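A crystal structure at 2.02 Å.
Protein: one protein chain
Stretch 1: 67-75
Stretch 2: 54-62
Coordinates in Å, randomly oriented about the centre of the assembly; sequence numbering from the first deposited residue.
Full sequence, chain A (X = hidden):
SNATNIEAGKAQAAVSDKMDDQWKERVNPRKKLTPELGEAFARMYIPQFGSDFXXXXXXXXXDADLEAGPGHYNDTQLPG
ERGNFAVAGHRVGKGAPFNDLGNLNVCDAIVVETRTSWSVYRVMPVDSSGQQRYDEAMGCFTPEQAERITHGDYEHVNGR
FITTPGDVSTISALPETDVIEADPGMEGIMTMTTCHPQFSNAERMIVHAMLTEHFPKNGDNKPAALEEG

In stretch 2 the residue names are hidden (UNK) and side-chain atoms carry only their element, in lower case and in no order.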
ATOM      1  N   GLU A  67      -3.160  -0.153  17.263  1.00 73.30           N
ATOM      2  CA  GLU A  67      -4.158  -0.793  18.107  1.00 80.98           C
ATOM      3  C   GLU A  67      -5.488  -1.007  17.393  1.00 77.50           C
ATOM      4  O   GLU A  67      -6.114  -2.048  17.550  1.00 86.02           O
ATOM      5  CB  GLU A  67      -4.378   0.028  19.381  1.00 93.97           C
ATOM      6  CG  GLU A  67      -5.224  -0.670  20.440  1.00105.57           C
ATOM      7  CD  GLU A  67      -4.548  -1.906  21.017  1.00115.49           C
ATOM      8  OE1 GLU A  67      -3.308  -2.026  20.889  1.00118.44           O
ATOM      9  OE2 GLU A  67      -5.255  -2.757  21.601  1.00119.40           O
ATOM     10  N   ALA A  68      -5.919  -0.040  16.599  1.00 69.43           N
ATOM     11  CA  ALA A  68      -7.219  -0.145  15.943  1.00 68.84           C
ATOM     12  C   ALA A  68      -7.126  -0.422  14.441  1.00 74.02           C
ATOM     13  O   ALA A  68      -8.149  -0.449  13.745  1.00 79.80           O
ATOM     14  CB  ALA A  68      -8.016   1.124  16.181  1.00 70.72           C
ATOM     15  N   GLY A  69      -5.909  -0.609  13.931  1.00 69.70           N
ATOM     16  CA  GLY A  69      -5.713  -0.830  12.499  1.00 58.51           C
ATOM     17  C   GLY A  69      -4.311  -0.468  12.037  1.00 49.70           C
ATOM     18  O   GLY A  69      -3.421  -0.229  12.862  1.00 49.98           O
ATOM     19  N   PRO A  70      -4.093  -0.425  10.717  1.00 42.07           N
ATOM     20  CA  PRO A  70      -2.734  -0.141  10.238  1.00 41.07           C
ATOM     21  C   PRO A  70      -2.263   1.267  10.608  1.00 48.77           C
ATOM     22  O   PRO A  70      -3.087   2.184  10.759  1.00 47.43           O
ATOM     23  CB  PRO A  70      -2.855  -0.295   8.723  1.00 45.85           C
ATOM     24  CG  PRO A  70      -4.090  -1.104   8.515  1.00 44.81           C
ATOM     25  CD  PRO A  70      -5.010  -0.768   9.617  1.00 42.61           C
ATOM     26  N   GLY A  71      -0.950   1.430  10.760  1.00 43.84           N
ATOM     27  CA  GLY A  71      -0.351   2.745  10.944  1.00 46.85           C
ATOM     28  C   GLY A  71       0.641   3.032   9.825  1.00 44.41           C
ATOM     29  O   GLY A  71       1.312   2.117   9.344  1.00 40.84           O
ATOM     30  N   HIS A  72       0.740   4.297   9.421  1.00 45.44           N
ATOM     31  CA  HIS A  72       1.700   4.752   8.409  1.00 40.45           C
ATOM     32  C   HIS A  72       3.083   4.979   9.025  1.00 37.90           C
ATOM     33  O   HIS A  72       3.193   5.656  10.035  1.00 38.34           O
ATOM     34  CB  HIS A  72       1.181   6.046   7.752  1.00 38.09           C
ATOM     35  CG  HIS A  72       2.121   6.671   6.765  1.00 37.31           C
ATOM     36  ND1 HIS A  72       2.590   7.964   6.904  1.00 41.75           N
ATOM     37  CD2 HIS A  72       2.655   6.199   5.608  1.00 40.05           C
ATOM     38  CE1 HIS A  72       3.381   8.257   5.881  1.00 39.68           C
ATOM     39  NE2 HIS A  72       3.441   7.203   5.083  1.00 38.16           N
ATOM     40  N   TYR A  73       4.140   4.385   8.444  1.00 36.21           N
ATOM     41  CA  TYR A  73       5.504   4.740   8.817  1.00 35.36           C
ATOM     42  C   TYR A  73       5.766   6.230   8.491  1.00 40.72           C
ATOM     43  O   TYR A  73       5.771   6.628   7.331  1.00 41.09           O
ATOM     44  CB  TYR A  73       6.529   3.864   8.087  1.00 38.47           C
ATOM     45  CG  TYR A  73       6.555   2.385   8.497  1.00 34.48           C
ATOM     46  CD1 TYR A  73       7.388   1.942   9.519  1.00 38.00           C
ATOM     47  CD2 TYR A  73       5.798   1.457   7.825  1.00 35.42           C
ATOM     48  CE1 TYR A  73       7.443   0.582   9.873  1.00 35.71           C
ATOM     49  CE2 TYR A  73       5.826   0.086   8.176  1.00 36.42           C
ATOM     50  CZ  TYR A  73       6.662  -0.335   9.195  1.00 36.20           C
ATOM     51  OH  TYR A  73       6.697  -1.680   9.525  1.00 43.74           O
ATOM     52  N   ASN A  74       6.027   7.022   9.518  1.00 46.84           N
ATOM     53  CA  ASN A  74       6.124   8.480   9.410  1.00 49.40           C
ATOM     54  C   ASN A  74       7.008   9.061   8.311  1.00 52.19           C
ATOM     55  O   ASN A  74       6.673  10.070   7.681  1.00 52.82           O
ATOM     56  CB  ASN A  74       6.621   9.034  10.739  1.00 56.23           C
ATOM     57  CG  ASN A  74       5.673   8.757  11.854  1.00 70.85           C
ATOM     58  OD1 ASN A  74       5.853   7.806  12.612  1.00 81.96           O
ATOM     59  ND2 ASN A  74       4.632   9.574  11.958  1.00 76.13           N
ATOM     60  N   ASP A  75       8.167   8.471   8.091  1.00 54.35           N
ATOM     61  CA  ASP A  75       9.058   9.098   7.116  1.00 62.78           C
ATOM     62  C   ASP A  75       8.864   8.568   5.686  1.00 48.42           C
ATOM     63  O   ASP A  75       9.678   8.832   4.827  1.00 57.87           O
ATOM     64  CB  ASP A  75      10.511   8.931   7.565  1.00 75.03           C
ATOM     65  CG  ASP A  75      10.788   9.627   8.896  1.00 91.11           C
ATOM     66  OD1 ASP A  75      10.267  10.754   9.094  1.00100.10           O
ATOM     67  OD2 ASP A  75      11.509   9.049   9.746  1.00 90.77           O
ATOM     68  N   UNK A  54     -12.384  -3.101   5.692  1.00 50.50           N
ATOM     69  CA  UNK A  54     -11.911  -1.727   5.568  1.00 54.47           C
ATOM     70  C   UNK A  54     -11.335  -1.302   6.901  1.00 51.63           C
ATOM     71  O   UNK A  54     -11.853  -1.643   7.969  1.00 53.08           O
ATOM     72  c   UNK A  54     -14.168  -0.669   6.096  1.00 70.14           C
ATOM     73  c   UNK A  54     -15.249   0.242   5.581  1.00 83.42           C
ATOM     74  n   UNK A  54     -15.308   1.456   6.120  1.00 87.81           N
ATOM     75  o   UNK A  54     -16.013  -0.129   4.688  1.00 87.18           O
ATOM     76  c   UNK A  54     -13.032  -0.777   5.128  1.00 59.64           C
ATOM     77  N   UNK A  55     -10.227  -0.596   6.835  1.00 49.12           N
ATOM     78  CA  UNK A  55      -9.556  -0.153   8.033  1.00 45.25           C
ATOM     79  C   UNK A  55      -9.139   1.292   7.868  1.00 47.10           C
ATOM     80  O   UNK A  55      -8.674   1.670   6.805  1.00 39.51           O
ATOM     81  c   UNK A  55      -8.339  -1.011   8.293  1.00 42.25           C
ATOM     82  c   UNK A  55      -8.673  -2.357   8.879  1.00 47.16           C
ATOM     83  c   UNK A  55      -8.921  -3.446   8.049  1.00 42.95           C
ATOM     84  c   UNK A  55      -9.305  -4.845   9.961  1.00 49.83           C
ATOM     85  c   UNK A  55      -9.055  -3.763  10.805  1.00 49.16           C
ATOM     86  c   UNK A  55      -9.241  -4.694   8.588  1.00 45.34           C
ATOM     87  c   UNK A  55      -8.747  -2.520  10.253  1.00 48.46           C
ATOM     88  N   UNK A  56      -9.292   2.072   8.926  1.00 44.66           N
ATOM     89  CA  UNK A  56      -8.688   3.384   8.990  1.00 46.05           C
ATOM     90  C   UNK A  56      -7.174   3.231   9.112  1.00 45.47           C
ATOM     91  O   UNK A  56      -6.659   2.289   9.746  1.00 47.66           O
ATOM     92  c   UNK A  56      -9.255   4.184  10.170  1.00 42.53           C
ATOM     93  N   UNK A  57      -6.453   4.144   8.486  1.00 40.30           N
ATOM     94  CA  UNK A  57      -5.020   4.166   8.639  1.00 37.92           C
ATOM     95  C   UNK A  57      -4.636   5.349   9.481  1.00 45.73           C
ATOM     96  O   UNK A  57      -5.079   6.456   9.220  1.00 41.97           O
ATOM     97  c   UNK A  57      -4.323   4.217   7.288  1.00 42.13           C
ATOM     98  c   UNK A  57      -2.818   4.302   7.470  1.00 40.32           C
ATOM     99  c   UNK A  57      -4.321   3.084   4.991  1.00 41.19           C
ATOM    100  c   UNK A  57      -4.717   2.981   6.465  1.00 43.93           C
ATOM    101  N   UNK A  58      -3.814   5.103  10.491  1.00 42.82           N
ATOM    102  CA  UNK A  58      -3.374   6.135  11.428  1.00 45.51           C
ATOM    103  C   UNK A  58      -1.932   6.578  11.109  1.00 42.47           C
ATOM    104  O   UNK A  58      -1.150   5.801  10.553  1.00 41.23           O
ATOM    105  c   UNK A  58      -3.499   5.568  12.876  1.00 46.92           C
ATOM    106  c   UNK A  58      -2.495   6.162  13.828  1.00 52.38           C
ATOM    107  c   UNK A  58      -4.940   5.703  13.384  1.00 42.25           C
ATOM    108  N   UNK A  59      -1.568   7.810  11.452  1.00 41.37           N
ATOM    109  CA  UNK A  59      -0.195   8.284  11.252  1.00 39.64           C
ATOM    110  C   UNK A  59       0.709   7.879  12.401  1.00 47.31           C
ATOM    111  O   UNK A  59       0.499   8.311  13.534  1.00 47.59           O
ATOM    112  o   UNK A  59       1.329   9.394   8.799  1.00 56.79           O
ATOM    113  c   UNK A  59      -0.173   9.817  11.091  1.00 38.31           C
ATOM    114  c   UNK A  59       1.918  10.110   9.649  1.00 55.85           C
ATOM    115  o   UNK A  59       3.054  10.590   9.443  1.00 56.93           O
ATOM    116  c   UNK A  59       1.230  10.413  10.989  1.00 45.99           C
ATOM    117  N   UNK A  60       1.717   7.054  12.120  1.00 43.45           N
ATOM    118  CA  UNK A  60       2.580   6.528  13.157  1.00 45.86           C
ATOM    119  C   UNK A  60       2.495   5.003  13.303  1.00 45.43           C
ATOM    120  O   UNK A  60       1.470   4.384  12.991  1.00 39.53           O
ATOM    121  N   UNK A  61       3.568   4.392  13.787  1.00 45.46           N
ATOM    122  CA  UNK A  61       3.584   2.934  13.929  1.00 43.82           C
ATOM    123  C   UNK A  61       3.902   2.482  15.347  1.00 50.76           C
ATOM    124  O   UNK A  61       4.421   1.383  15.545  1.00 51.09           O
ATOM    125  c   UNK A  61       4.146   2.374  11.547  1.00 37.76           C
ATOM    126  o   UNK A  61       5.865   2.929  13.067  1.00 49.13           O
ATOM    127  c   UNK A  61       4.603   2.274  12.964  1.00 47.37           C
ATOM    128  N   UNK A  62       3.597   3.315  16.336  1.00 50.11           N
ATOM    129  CA  UNK A  62       3.756   2.906  17.724  1.00 54.24           C
ATOM    130  C   UNK A  62       2.713   1.844  18.052  1.00 56.08           C
ATOM    131  O   UNK A  62       1.748   1.643  17.306  1.00 52.29           O
ATOM    132  c   UNK A  62       4.415   5.280  18.256  1.00 53.14           C
ATOM    133  o   UNK A  62       2.209   4.427  18.799  1.00 57.54           O
ATOM    134  c   UNK A  62       3.597   4.078  18.708  1.00 53.91           C
TER
HETATM  135  O   HOH W   1       4.234  11.050   7.245  1.00 46.19           O
HETATM  136  O   HOH W   2       5.780   6.078  14.901  1.00 47.57           O
HETATM  137  O   HOH W   3       6.695   5.163  12.096  1.00 48.67           O

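Position 54 carries three side-chain carbons in an unbranched run, the third bearing one oxygen and one nitrogen; the side chain is out of reach of stretch 1 and makes no contact with it. A terminal amide on a chain of this length is glutamine, Gln 54.

At position 55 one carbon leads into a six-membered ring of carbon alone, with no hydroxyl. CB lies 3.6 Å from Pro 70 CD, and the ring edge meets Ala 68 O. This is Phe 55, whose CD1 is 4.1 Å from Ala 68 O.

Position 56 has a single side-chain carbon. Its CA-to-CB bond points sideways, and the contact is made by the backbone: the O of position 56 is 3.5 Å from Pro 70 CD. One carbon alone means Ala 56. The same carbonyl helps explain Gly 69, because an ideal CB on Gly 69 would stand 3.0 Å from Ala 56 O and 2.8 Å from Pro 70 CD.

Position 57 shows four carbons, forked at the first, with one arm two carbons long. The first carbon of that longer arm makes an apolar contact with Pro 70, while the CA of position 57 approaches Pro 70 O at 3.5 Å in a CA-H...O geometry. The beta-branched pattern is isoleucine, Ile 57, and its CG1 lies 4.4 Å from Pro 70 CB.

Position 58 has one carbon carrying two more. Its backbone does the pairing: the N of position 58 donates to Pro 70 O (3.0 Å, 171°), and the O of position 58 accepts from His 72 N (2.7 Å, 166°). The short fork is that of valine, Val 58.

Position 59 has three carbons, the third carrying two oxygens. Each oxygen faces a nitrogen donor of stretch 1, one on a ring and one on an amide, which suits a carboxylate: Glu 59. His 72 ND1 donates to Glu 59 OE1 at 2.7 Å, with OE1 near the imidazole plane. Asn 74 ND2 makes a weak bond to Glu 59 OE2 (3.1 Å, 130°), and water 1 donates to both OE2 and Asn 74 O.

Position 60 has no side-chain atoms. Its N donates to His 72 O (2.9 Å), and an ideal CB on Gly 71 would lie 2.0 Å from the O of position 60, so the close passage depends on glycine at 71. At phi/psi 116/153 a CB on position 60 itself would jam against the preceding carbonyl. The residue is Gly 60.

Position 61 has one carbon bearing one oxygen and one carbon. The carbon branch lies over the face of the Tyr 73 ring, and the oxygen is linked through water 3 to Asn 74 OD1. This is Thr 61, with CG2 3.9 Å from the Tyr 73 ring centroid and 13° off the normal. Water 2 joins Thr 61 N to the same Asn 74 oxygen.

Position 62 repeats that pattern, but its CA-to-CB bond points away and its side chain does not reach stretch 1; it is Thr 62.

The contact is a short parallel pairing, Gly 71 with Val 58 and His 72 with Glu 59, extended by the Gly 60 bond. Pro 70 packs against Phe 55 and Ile 57 at one end; the carboxylate of Glu 59, two waters bridging to Thr 61 and the methyl-ring contact secure the other. Together 615 Å² is buried.

Stretch 2 (54-62) QFAIVEGTT
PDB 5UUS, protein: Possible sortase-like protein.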